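Long-range contacts in flavodoxin (Methanosarcina acetivorans C2A, PDB 5WID), which binds flavin mononucleotide and, as other flavodoxins do, probably serves as an electron-transfer protein: residues S93-I98 / P114-I118; A16-I21 / L127-K131; L42-K46 / T73-S77; K2-L8 / D31-F37. All blocks are in the same frame, centred on the assembly; numbering follows the deposited sequence. Where two conformers were deposited one is given.

Contact 1: residues S93-I98 / P114-I118. With FMN (flavin mononucleotide), chain D.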
# COMPACT_ATOMS: atom_id res chain seq x y z
N SER A 93 9.93 9.04 13.16
CA SER A 93 8.73 8.78 13.93
C SER A 93 7.80 7.77 13.27
O SER A 93 7.23 6.91 13.95
CB SER A 93 7.98 10.10 14.22
OG SER A 93 7.45 10.70 13.05
N GLY A 94 7.62 7.86 11.95
CA GLY A 94 7.03 6.75 11.20
C GLY A 94 5.56 6.47 11.41
O GLY A 94 5.14 5.30 11.31
N GLU A 95 4.75 7.51 11.62
CA GLU A 95 3.32 7.30 11.88
C GLU A 95 2.52 6.94 10.64
O GLU A 95 1.49 6.28 10.77
CB GLU A 95 2.69 8.55 12.51
CG GLU A 95 3.12 8.86 13.94
CD GLU A 95 4.34 9.77 14.00
OE1 GLU A 95 5.01 9.94 12.97
OE2 GLU A 95 4.63 10.31 15.09
N ALA A 96 2.94 7.38 9.44
CA ALA A 96 2.02 7.33 8.30
C ALA A 96 1.50 5.93 8.01
O ALA A 96 0.28 5.78 7.81
CB ALA A 96 2.66 7.96 7.06
N PRO A 97 2.33 4.88 7.94
CA PRO A 97 1.76 3.55 7.62
C PRO A 97 0.83 3.04 8.70
O PRO A 97 -0.12 2.31 8.38
CB PRO A 97 3.00 2.66 7.44
CG PRO A 97 4.10 3.64 7.07
CD PRO A 97 3.80 4.82 7.98
N ILE A 98 1.07 3.41 9.97
CA ILE A 98 0.15 3.04 11.05
C ILE A 98 -1.20 3.70 10.83
O ILE A 98 -2.26 3.07 10.97
CB ILE A 98 0.72 3.46 12.42
CG1 ILE A 98 2.21 3.13 12.52
CG2 ILE A 98 -0.09 2.83 13.55
CD1 ILE A 98 2.48 1.69 12.41
N PRO A 114 2.49 -7.89 7.78
CA PRO A 114 2.87 -6.74 8.59
C PRO A 114 2.52 -5.41 7.93
O PRO A 114 2.61 -5.30 6.71
CB PRO A 114 4.39 -6.88 8.69
CG PRO A 114 4.76 -7.45 7.34
CD PRO A 114 3.63 -8.41 6.99
N VAL A 115 2.13 -4.43 8.75
CA VAL A 115 2.25 -3.03 8.34
C VAL A 115 3.74 -2.72 8.25
O VAL A 115 4.48 -2.92 9.23
CB VAL A 115 1.53 -2.12 9.35
CG1 VAL A 115 1.80 -0.63 9.06
CG2 VAL A 115 0.03 -2.43 9.35
N LEU A 116 4.20 -2.27 7.08
CA LEU A 116 5.63 -2.27 6.77
C LEU A 116 6.15 -0.85 6.63
O LEU A 116 5.82 -0.16 5.67
CB LEU A 116 5.89 -3.06 5.49
CG LEU A 116 7.37 -3.17 5.07
CD1 LEU A 116 8.23 -3.78 6.18
CD2 LEU A 116 7.48 -3.98 3.78
N ARG A 117 7.00 -0.42 7.56
CA ARG A 117 7.68 0.87 7.40
C ARG A 117 9.19 0.65 7.39
O ARG A 117 9.70 -0.27 8.04
CB ARG A 117 7.27 1.86 8.51
CG ARG A 117 7.54 1.37 9.89
CD ARG A 117 7.09 2.38 10.95
NE ARG A 117 7.39 1.86 12.28
CZ ARG A 117 6.89 2.35 13.40
NH1 ARG A 117 6.04 3.38 13.37
NH2 ARG A 117 7.22 1.79 14.56
N ILE A 118 9.89 1.48 6.63
CA ILE A 118 11.32 1.32 6.40
C ILE A 118 12.00 2.68 6.51
O ILE A 118 11.60 3.63 5.83
CB ILE A 118 11.61 0.72 5.01
CG1 ILE A 118 11.04 -0.70 4.91
CG2 ILE A 118 13.12 0.67 4.75
CD1 ILE A 118 11.84 -1.71 5.69
N1 FMN D . 9.93 11.25 8.94
C2 FMN D . 9.26 10.87 10.08
O2 FMN D . 9.38 9.71 10.49
N3 FMN D . 8.47 11.77 10.76
C4 FMN D . 8.31 13.05 10.31
O4 FMN D . 7.58 13.83 10.95
C4A FMN D . 8.99 13.45 9.16
N5 FMN D . 8.88 14.74 8.68
C5A FMN D . 9.56 15.12 7.54
C6 FMN D . 9.43 16.43 7.08
C7 FMN D . 10.11 16.82 5.94
C7M FMN D . 9.95 18.25 5.46
C8 FMN D . 10.92 15.92 5.25
C8M FMN D . 11.66 16.35 4.02
C9 FMN D . 11.05 14.61 5.71
C9A FMN D . 10.37 14.21 6.86
N10 FMN D . 10.48 12.91 7.33
C10 FMN D . 9.81 12.54 8.47
C1' FMN D . 11.36 11.92 6.63
C2' FMN D . 10.71 11.24 5.43
O2' FMN D . 9.56 10.49 5.77
C3' FMN D . 11.76 10.31 4.84
O3' FMN D . 12.80 11.09 4.28
C4' FMN D . 11.22 9.32 3.81
O4' FMN D . 12.27 8.43 3.48
C5' FMN D . 10.69 9.99 2.54
O5' FMN D . 10.14 8.97 1.73
P FMN D . 9.56 9.31 0.27
O1P FMN D . 8.73 8.13 -0.16
O2P FMN D . 8.70 10.55 0.38
O3P FMN D . 10.73 9.53 -0.66
O HOH W 1 5.25 5.69 15.37

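Contact 2: residues A16-I21 / L127-K131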
# COMPACT_ATOMS: atom_id res chain seq x y z
N ALA A 16 9.98 3.16 -4.30
CA ALA A 16 10.81 1.96 -4.41
C ALA A 16 10.19 0.80 -3.65
O ALA A 16 10.21 -0.34 -4.12
CB ALA A 16 12.22 2.27 -3.89
N MET A 17 9.65 1.07 -2.46
CA MET A 17 8.97 0.02 -1.70
C MET A 17 7.80 -0.54 -2.49
O MET A 17 7.61 -1.76 -2.57
CB MET A 17 8.47 0.57 -0.36
CG MET A 17 9.58 0.98 0.58
SD MET A 17 8.92 1.66 2.12
CE MET A 17 8.17 0.21 2.88
N ALA A 18 6.99 0.36 -3.06
CA ALA A 18 5.79 -0.04 -3.79
C ALA A 18 6.13 -0.94 -4.97
O ALA A 18 5.44 -1.94 -5.23
CB ALA A 18 5.04 1.20 -4.27
N GLU A 19 7.19 -0.60 -5.71
CA GLU A 19 7.55 -1.41 -6.86
C GLU A 19 8.03 -2.79 -6.45
O GLU A 19 7.75 -3.77 -7.15
CB GLU A 19 8.62 -0.68 -7.68
CG GLU A 19 7.99 0.54 -8.31
CD GLU A 19 8.96 1.51 -8.92
OE1 GLU A 19 10.18 1.36 -8.71
OE2 GLU A 19 8.48 2.43 -9.61
N ALA A 20 8.71 -2.89 -5.30
CA ALA A 20 9.15 -4.20 -4.83
C ALA A 20 7.97 -5.03 -4.33
O ALA A 20 7.94 -6.25 -4.54
CB ALA A 20 10.20 -4.04 -3.72
N ILE A 21 6.99 -4.40 -3.67
CA ILE A 21 5.77 -5.12 -3.30
C ILE A 21 5.10 -5.67 -4.55
O ILE A 21 4.69 -6.84 -4.59
CB ILE A 21 4.80 -4.20 -2.52
CG1 ILE A 21 5.38 -3.84 -1.15
CG2 ILE A 21 3.44 -4.88 -2.35
CD1 ILE A 21 4.61 -2.67 -0.48
N LEU A 127 14.25 -4.06 0.42
CA LEU A 127 13.37 -4.32 -0.70
C LEU A 127 12.93 -5.78 -0.74
O LEU A 127 11.85 -6.09 -1.25
CB LEU A 127 14.05 -3.92 -2.01
CG LEU A 127 14.26 -2.40 -2.12
CD1 LEU A 127 15.20 -2.04 -3.28
CD2 LEU A 127 12.92 -1.67 -2.26
N GLN A 128 13.75 -6.70 -0.20
CA GLN A 128 13.31 -8.08 -0.07
C GLN A 128 12.16 -8.19 0.93
O GLN A 128 11.23 -8.99 0.74
CB GLN A 128 14.48 -8.97 0.34
CG GLN A 128 15.49 -9.24 -0.77
CD GLN A 128 14.86 -9.86 -2.01
OE1 GLN A 128 14.15 -10.86 -1.92
NE2 GLN A 128 15.11 -9.27 -3.17
N GLU A 129 12.20 -7.40 2.01
CA GLU A 129 11.04 -7.35 2.91
C GLU A 129 9.79 -6.92 2.15
O GLU A 129 8.71 -7.48 2.37
CB GLU A 129 11.26 -6.36 4.06
CG GLU A 129 12.51 -6.57 4.85
CD GLU A 129 12.36 -7.63 5.91
OE1 GLU A 129 11.24 -8.18 6.07
OE2 GLU A 129 13.37 -7.90 6.60
N CYS A 130 9.93 -5.91 1.30
CA CYS A 130 8.81 -5.43 0.50
C CYS A 130 8.30 -6.52 -0.43
O CYS A 130 7.09 -6.74 -0.54
CB CYS A 130 9.24 -4.20 -0.31
SG CYS A 130 9.64 -2.77 0.75
N LYS A 131 9.21 -7.20 -1.12
CA LYS A 131 8.82 -8.31 -1.99
C LYS A 131 8.04 -9.38 -1.22
O LYS A 131 7.06 -9.93 -1.73
CB LYS A 131 10.05 -8.92 -2.66
CG LYS A 131 9.70 -9.98 -3.70
CD LYS A 131 10.94 -10.50 -4.43
CE LYS A 131 10.55 -11.60 -5.41
NZ LYS A 131 11.75 -12.13 -6.12

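Contact 3: residues L42-K46 / T73-S77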
# COMPACT_ATOMS: atom_id res chain seq x y z
N LEU A 42 -10.78 5.52 -9.87
CA LEU A 42 -11.72 4.88 -8.95
C LEU A 42 -12.04 3.45 -9.38
O LEU A 42 -12.04 2.53 -8.56
CB LEU A 42 -13.00 5.72 -8.87
CG LEU A 42 -14.08 5.17 -7.94
CD1 LEU A 42 -13.55 5.08 -6.52
CD2 LEU A 42 -15.35 6.02 -8.01
N ASP A 43 -12.30 3.24 -10.68
CA ASP A 43 -12.63 1.90 -11.16
C ASP A 43 -11.50 0.91 -10.91
O ASP A 43 -11.77 -0.29 -10.73
CB ASP A 43 -12.96 1.92 -12.66
CG ASP A 43 -14.34 2.47 -12.95
OD1 ASP A 43 -14.57 2.90 -14.09
OD2 ASP A 43 -15.19 2.46 -12.03
N GLU A 44 -10.25 1.36 -10.95
CA GLU A 44 -9.14 0.44 -10.69
C GLU A 44 -9.15 -0.04 -9.25
O GLU A 44 -8.80 -1.20 -8.98
CB GLU A 44 -7.81 1.12 -11.04
CG GLU A 44 -7.68 1.36 -12.54
CD GLU A 44 -6.46 2.17 -12.93
OE1 GLU A 44 -6.11 3.13 -12.22
OE2 GLU A 44 -5.86 1.85 -13.98
N LEU A 45 -9.53 0.83 -8.30
CA LEU A 45 -9.67 0.40 -6.92
C LEU A 45 -10.84 -0.57 -6.77
O LEU A 45 -10.72 -1.60 -6.09
CB LEU A 45 -9.89 1.62 -6.01
CG LEU A 45 -8.71 2.59 -5.87
CD1 LEU A 45 -9.10 3.78 -5.00
CD2 LEU A 45 -7.50 1.89 -5.31
N LYS A 46 -11.98 -0.26 -7.40
CA LYS A 46 -13.15 -1.13 -7.32
C LYS A 46 -12.85 -2.51 -7.89
O LYS A 46 -13.34 -3.52 -7.37
CB LYS A 46 -14.33 -0.51 -8.08
CG LYS A 46 -14.88 0.78 -7.47
CD LYS A 46 -15.89 1.41 -8.42
CE LYS A 46 -16.75 2.45 -7.71
NZ LYS A 46 -17.85 2.95 -8.60
N THR A 73 -11.44 9.07 -2.19
CA THR A 73 -11.44 8.12 -3.29
C THR A 73 -11.51 6.68 -2.80
O THR A 73 -12.30 5.88 -3.31
CB THR A 73 -10.21 8.32 -4.17
OG1 THR A 73 -10.17 9.69 -4.60
CG2 THR A 73 -10.28 7.43 -5.40
N LEU A 74 -10.66 6.30 -1.84
CA LEU A 74 -10.67 4.92 -1.37
C LEU A 74 -12.00 4.56 -0.72
O LEU A 74 -12.54 3.47 -0.95
CB LEU A 74 -9.50 4.67 -0.41
CG LEU A 74 -9.33 3.21 0.05
CD1 LEU A 74 -9.11 2.27 -1.15
CD2 LEU A 74 -8.16 3.09 1.05
N VAL A 75 -12.54 5.46 0.11
CA VAL A 75 -13.86 5.21 0.70
C VAL A 75 -14.91 5.02 -0.39
O VAL A 75 -15.77 4.14 -0.29
CB VAL A 75 -14.24 6.34 1.67
CG1 VAL A 75 -15.68 6.18 2.13
CG2 VAL A 75 -13.31 6.34 2.88
N ALA A 76 -14.84 5.83 -1.45
CA ALA A 76 -15.85 5.76 -2.51
C ALA A 76 -15.76 4.47 -3.32
O ALA A 76 -16.72 4.13 -4.03
CB ALA A 76 -15.72 6.96 -3.45
N SER A 77 -14.64 3.76 -3.25
CA SER A 77 -14.46 2.52 -4.00
C SER A 77 -15.12 1.32 -3.33
O SER A 77 -15.02 0.21 -3.86
CB SER A 77 -12.96 2.25 -4.20
OG SER A 77 -12.34 1.76 -3.02
O HOH W 2 -12.63 -1.04 -3.28

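Contact 4: residues K2-L8 / D31-F37. With ACT (acetate ion), chain F.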
# COMPACT_ATOMS: atom_id res chain seq x y z
N LYS A 2 -6.67 -9.64 -8.99
CA LYS A 2 -5.98 -8.38 -9.25
C LYS A 2 -5.68 -7.65 -7.95
O LYS A 2 -6.53 -7.55 -7.06
CB LYS A 2 -6.83 -7.50 -10.17
CG LYS A 2 -6.25 -6.13 -10.47
CD LYS A 2 -4.90 -6.24 -11.13
CE LYS A 2 -4.50 -4.91 -11.75
NZ LYS A 2 -5.03 -3.78 -10.95
N ALA A 3 -4.46 -7.14 -7.84
CA ALA A 3 -4.06 -6.30 -6.72
C ALA A 3 -3.60 -4.95 -7.25
O ALA A 3 -3.15 -4.84 -8.40
CB ALA A 3 -2.93 -6.93 -5.90
N ILE A 4 -3.71 -3.93 -6.42
CA ILE A 4 -3.23 -2.60 -6.77
C ILE A 4 -2.37 -2.09 -5.62
O ILE A 4 -2.73 -2.26 -4.45
CB ILE A 4 -4.39 -1.65 -7.12
CG1 ILE A 4 -3.88 -0.28 -7.56
CG2 ILE A 4 -5.36 -1.49 -5.97
CD1 ILE A 4 -4.79 0.33 -8.63
N VAL A 5 -1.21 -1.53 -5.95
CA VAL A 5 -0.29 -0.96 -4.97
C VAL A 5 -0.22 0.53 -5.26
O VAL A 5 0.32 0.94 -6.29
CB VAL A 5 1.11 -1.60 -5.03
CG1 VAL A 5 2.00 -1.02 -3.92
CG2 VAL A 5 1.04 -3.14 -4.97
N VAL A 6 -0.80 1.34 -4.37
CA VAL A 6 -0.97 2.78 -4.57
C VAL A 6 -0.04 3.50 -3.60
O VAL A 6 0.00 3.14 -2.42
CB VAL A 6 -2.42 3.22 -4.31
CG1 VAL A 6 -2.59 4.74 -4.55
CG2 VAL A 6 -3.39 2.40 -5.15
N TYR A 7 0.65 4.55 -4.06
CA TYR A 7 1.63 5.18 -3.18
C TYR A 7 1.71 6.69 -3.41
O TYR A 7 1.36 7.21 -4.47
CB TYR A 7 3.04 4.56 -3.36
CG TYR A 7 3.56 4.75 -4.76
CD1 TYR A 7 3.24 3.85 -5.77
CD2 TYR A 7 4.33 5.86 -5.08
CE1 TYR A 7 3.69 4.04 -7.07
CE2 TYR A 7 4.78 6.07 -6.38
CZ TYR A 7 4.46 5.15 -7.37
OH TYR A 7 4.90 5.34 -8.66
N LEU A 8 2.18 7.37 -2.37
CA LEU A 8 2.66 8.75 -2.44
C LEU A 8 4.13 8.73 -2.06
O LEU A 8 4.50 8.14 -1.05
CB LEU A 8 1.89 9.67 -1.49
CG LEU A 8 2.24 11.17 -1.59
CD1 LEU A 8 1.02 12.04 -1.26
CD2 LEU A 8 3.41 11.52 -0.65
N ASP A 31 -2.25 -10.64 -10.99
CA ASP A 31 -2.15 -9.39 -11.73
C ASP A 31 -2.01 -8.22 -10.76
O ASP A 31 -2.63 -8.20 -9.70
CB ASP A 31 -3.39 -9.18 -12.60
CG ASP A 31 -3.46 -10.17 -13.75
OD1 ASP A 31 -2.40 -10.62 -14.22
OD2 ASP A 31 -4.59 -10.49 -14.18
N VAL A 32 -1.17 -7.25 -11.12
CA VAL A 32 -0.92 -6.13 -10.22
C VAL A 32 -0.61 -4.89 -11.04
O VAL A 32 -0.04 -4.97 -12.14
CB VAL A 32 0.22 -6.45 -9.22
CG1 VAL A 32 1.51 -6.69 -9.95
CG2 VAL A 32 0.38 -5.32 -8.20
N GLN A 33 -1.00 -3.74 -10.52
CA GLN A 33 -0.47 -2.49 -11.03
C GLN A 33 0.04 -1.67 -9.86
O GLN A 33 -0.59 -1.62 -8.80
CB GLN A 33 -1.51 -1.73 -11.90
CG GLN A 33 -2.34 -0.66 -11.27
CD GLN A 33 -3.47 -0.23 -12.20
OE1 GLN A 33 -4.58 -0.76 -12.14
NE2 GLN A 33 -3.18 0.72 -13.09
N VAL A 34 1.22 -1.09 -10.05
CA VAL A 34 1.86 -0.23 -9.06
C VAL A 34 1.72 1.18 -9.60
O VAL A 34 2.17 1.46 -10.72
CB VAL A 34 3.33 -0.61 -8.86
CG1 VAL A 34 4.01 0.35 -7.88
CG2 VAL A 34 3.43 -2.06 -8.38
N ILE A 35 1.05 2.04 -8.85
CA ILE A 35 0.61 3.31 -9.42
C ILE A 35 0.58 4.39 -8.35
O ILE A 35 0.18 4.15 -7.21
CB ILE A 35 -0.76 3.13 -10.11
CG1 ILE A 35 -1.17 4.40 -10.87
CG2 ILE A 35 -1.82 2.67 -9.13
CD1 ILE A 35 -2.28 4.14 -11.87
N SER A 36 1.03 5.57 -8.73
CA SER A 36 0.93 6.72 -7.85
C SER A 36 -0.53 7.07 -7.58
O SER A 36 -1.40 6.95 -8.45
CB SER A 36 1.68 7.89 -8.49
OG SER A 36 1.28 9.13 -7.95
N PHE A 37 -0.82 7.49 -6.34
CA PHE A 37 -2.19 7.87 -5.97
C PHE A 37 -2.78 8.89 -6.93
O PHE A 37 -4.00 8.91 -7.15
CB PHE A 37 -2.22 8.46 -4.55
CG PHE A 37 -1.79 9.90 -4.51
CD1 PHE A 37 -0.45 10.23 -4.60
CD2 PHE A 37 -2.73 10.93 -4.48
CE1 PHE A 37 -0.04 11.57 -4.64
CE2 PHE A 37 -2.33 12.26 -4.50
CZ PHE A 37 -0.98 12.57 -4.57
C ACT F . 5.12 8.26 -10.29
O ACT F . 4.94 9.51 -10.35
OXT ACT F . 5.51 7.76 -9.20
CH3 ACT F . 4.89 7.41 -11.48
O HOH W 3 3.45 9.40 -5.60

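Contact 1: residues S93-I98 / P114-I118
In the flavodoxin fold, helix 96-106 links strands 83-90 and 110-119 as the middle of a beta-alpha-beta unit, and this contact lies where the FMN-binding loop before that helix passes the second strand. The R117 side chain leaves the strand with chi1 at 58° (p) and then runs extended (chi2 and chi3 t), which carries its guanidinium along the start of the helix to the loop. There R117 NH1 donates to G94 O at 3.0 Å (N-H...O angle 154°), and a water joins NH1 to S93 O; R117 also forms a cation-pi pair with Y90. An ideal CB on G94, whose phi is 71°, would sit 3.2 Å from R117 CD. Nearer the strand, P97 CG rests on R117 CB at 3.9 Å. V115, chi1 t, directs CG1 to P97 CB (3.9 Å) and to I98 CD1 (4.1 Å), the m,m rotamer of I98 bringing that methyl within range. On the flavin side, S93 N and G94 N both donate to FMN O2, at 2.8 and 2.9 Å. The p rotamer of S93 places its hydroxyl between two partners: FMN N3 donates to S93 OG at 2.7 Å, and S93 OG donates to E95 OE1 at 2.6 Å.

Contact 2: residues A16-I21 / L127-K131
C130 points toward helix 13-27 and covers A20 and the backbone beside it: its CB lies 3.5 Å from A20 CB and 3.7 Å from M17 O, while C130 SG reaches M17 CB at 3.7 Å. With 86 Å² covered, it contributes more than any other residue here. One turn earlier, L127 sends CD2 to A16 O (3.5 Å) and A20 CB (3.9 Å), so the small A20 side chain receives both C130 and L127. The axes of the short segments 16-21 and 127-131 approach to 7.7 Å at a crossing angle of -45°, a close approach consistent with the small A20 side chain facing the other helix, with A16 at the margin. The backbones draw together at the I21 and K131 end, where the CA atoms are 4.6 Å apart. Two CA-H...O contacts form there, K131 CA to A20 O at 3.4 Å and I21 CA to C130 O at 3.5 Å, with angles at H of 145° and 149°. This is neighbouring-helix packing on one face of the flavodoxin sheet: M17 also touches F87, L116 and I118, and C130 touches L116. M17 follows the FMN-binding residues N13 and T14, and its side chain is about 7 Å from the flavin nucleotide. With apolar side chains and CA-H...O contacts making up the interface, its cohesion depends on close fit rather than on charge pairing or conventional hydrogen bonds.

Contact 3: residues L42-K46 / T73-S77
S77, with 61 Å² covered by the other segment, follows the last turn of helix 64-76 and settles against helix 42-47. Its CB lies 3.6 Å from L45 CB and 3.7 Å from L42 CD1, and its CA is 5.1 Å from that of K46, the nearest CA pair. The p rotamer of S77 turns the hydroxyl back to its own helix, where OG donates to L74 O at 2.7 Å; S77 N also donates to L74 O, at 3.1 Å. L45, with 60 Å² covered, points toward the other segment and inserts CD1 between T73 CG2 (3.9 Å) and L74 CD1 (4.1 Å). In the alpha/beta sandwich of flavodoxin both helices lie over the same face of the central sheet, as the contacts of L45 with I4, V6 and I51 and of L74 with I51 demonstrate. L42 is the third main contributor. Its t,p rotamer directs CD1 across the end of helix 64-76, 3.5 Å from T73 O, 3.7 Å from S77 N and 4.2 Å from A76 CB. At the outer margin, the aliphatic part of K46 covers the turn, with CG 3.7 Å from S77 O and CE 4.0 Å from A76 O.

Contact 4: residues K2-L8 / D31-F37
D31 opens the pairing: its carbonyl accepts from A3 N at 2.8 Å, and K2 CD lies against D31 CB at 3.6 Å. V32 turns to the other face, with CG2 4.3 Å from A3 CB and 4.0 Å from V5 CG2. At Q33 the backbone bonds both ways, N to A3 O (3.2 Å) and O from V5 N (2.9 Å); its OE1 accepts from K2 NZ at 3.3 Å, while NE2 donates to E44 on helix 42-47. V34 lies with V32 on the face covered by helix 13-27, its CG2 4.1 Å from V5 CB and CG1 3.8 Å from Y7 CE1. Strands 2-8 and 31-36, joined through helix 13-27, are the parallel strands of the first beta-alpha-beta unit of the flavodoxin fold, their axes 4.6 Å apart and 15° from parallel. I35 continues the ladder, N to V5 O at 2.9 Å and O from Y7 N at 3.2 Å, and its CG2 meets I4 CD1 at 3.8 Å. S36 CA sits over the Y7 ring, 4.0 Å from its centroid and 15° off the normal, a CH-pi contact, and Y7 OH donates to OXT of an acetate ion, probably from the crystallisation liquor, at 2.6 Å. F37 N closes the ladder on Y7 O (2.9 Å), while F37 CB meets V6 CG1 at 3.7 Å and F37 CE1 meets L8 CD1 at 3.6 Å.

From the N terminus, contact 4 closes the first loop, pairing 2-8 with 31-37 around helix 13-27. That helix supplies 16-21 to contact 2, so contacts 4 and 2 cross; they touch where A18 meets Y7. Contact 3 begins after contact 4 has closed, yet adjoins it through E44 and Q33, bringing helices 42-47 and 64-76 together on the sheet face that carries I4. Contact 1 follows in series, joining the loop and helix after strand 83-90 to the next strand. Contact 2 closes last, at 127-131, with contacts 3 and 1 nested inside its loop; M17 CE lies 3.6 Å from I118 CG1 of contact 1. Contacts 1 and 3 lie on opposite sides of the chain's centre.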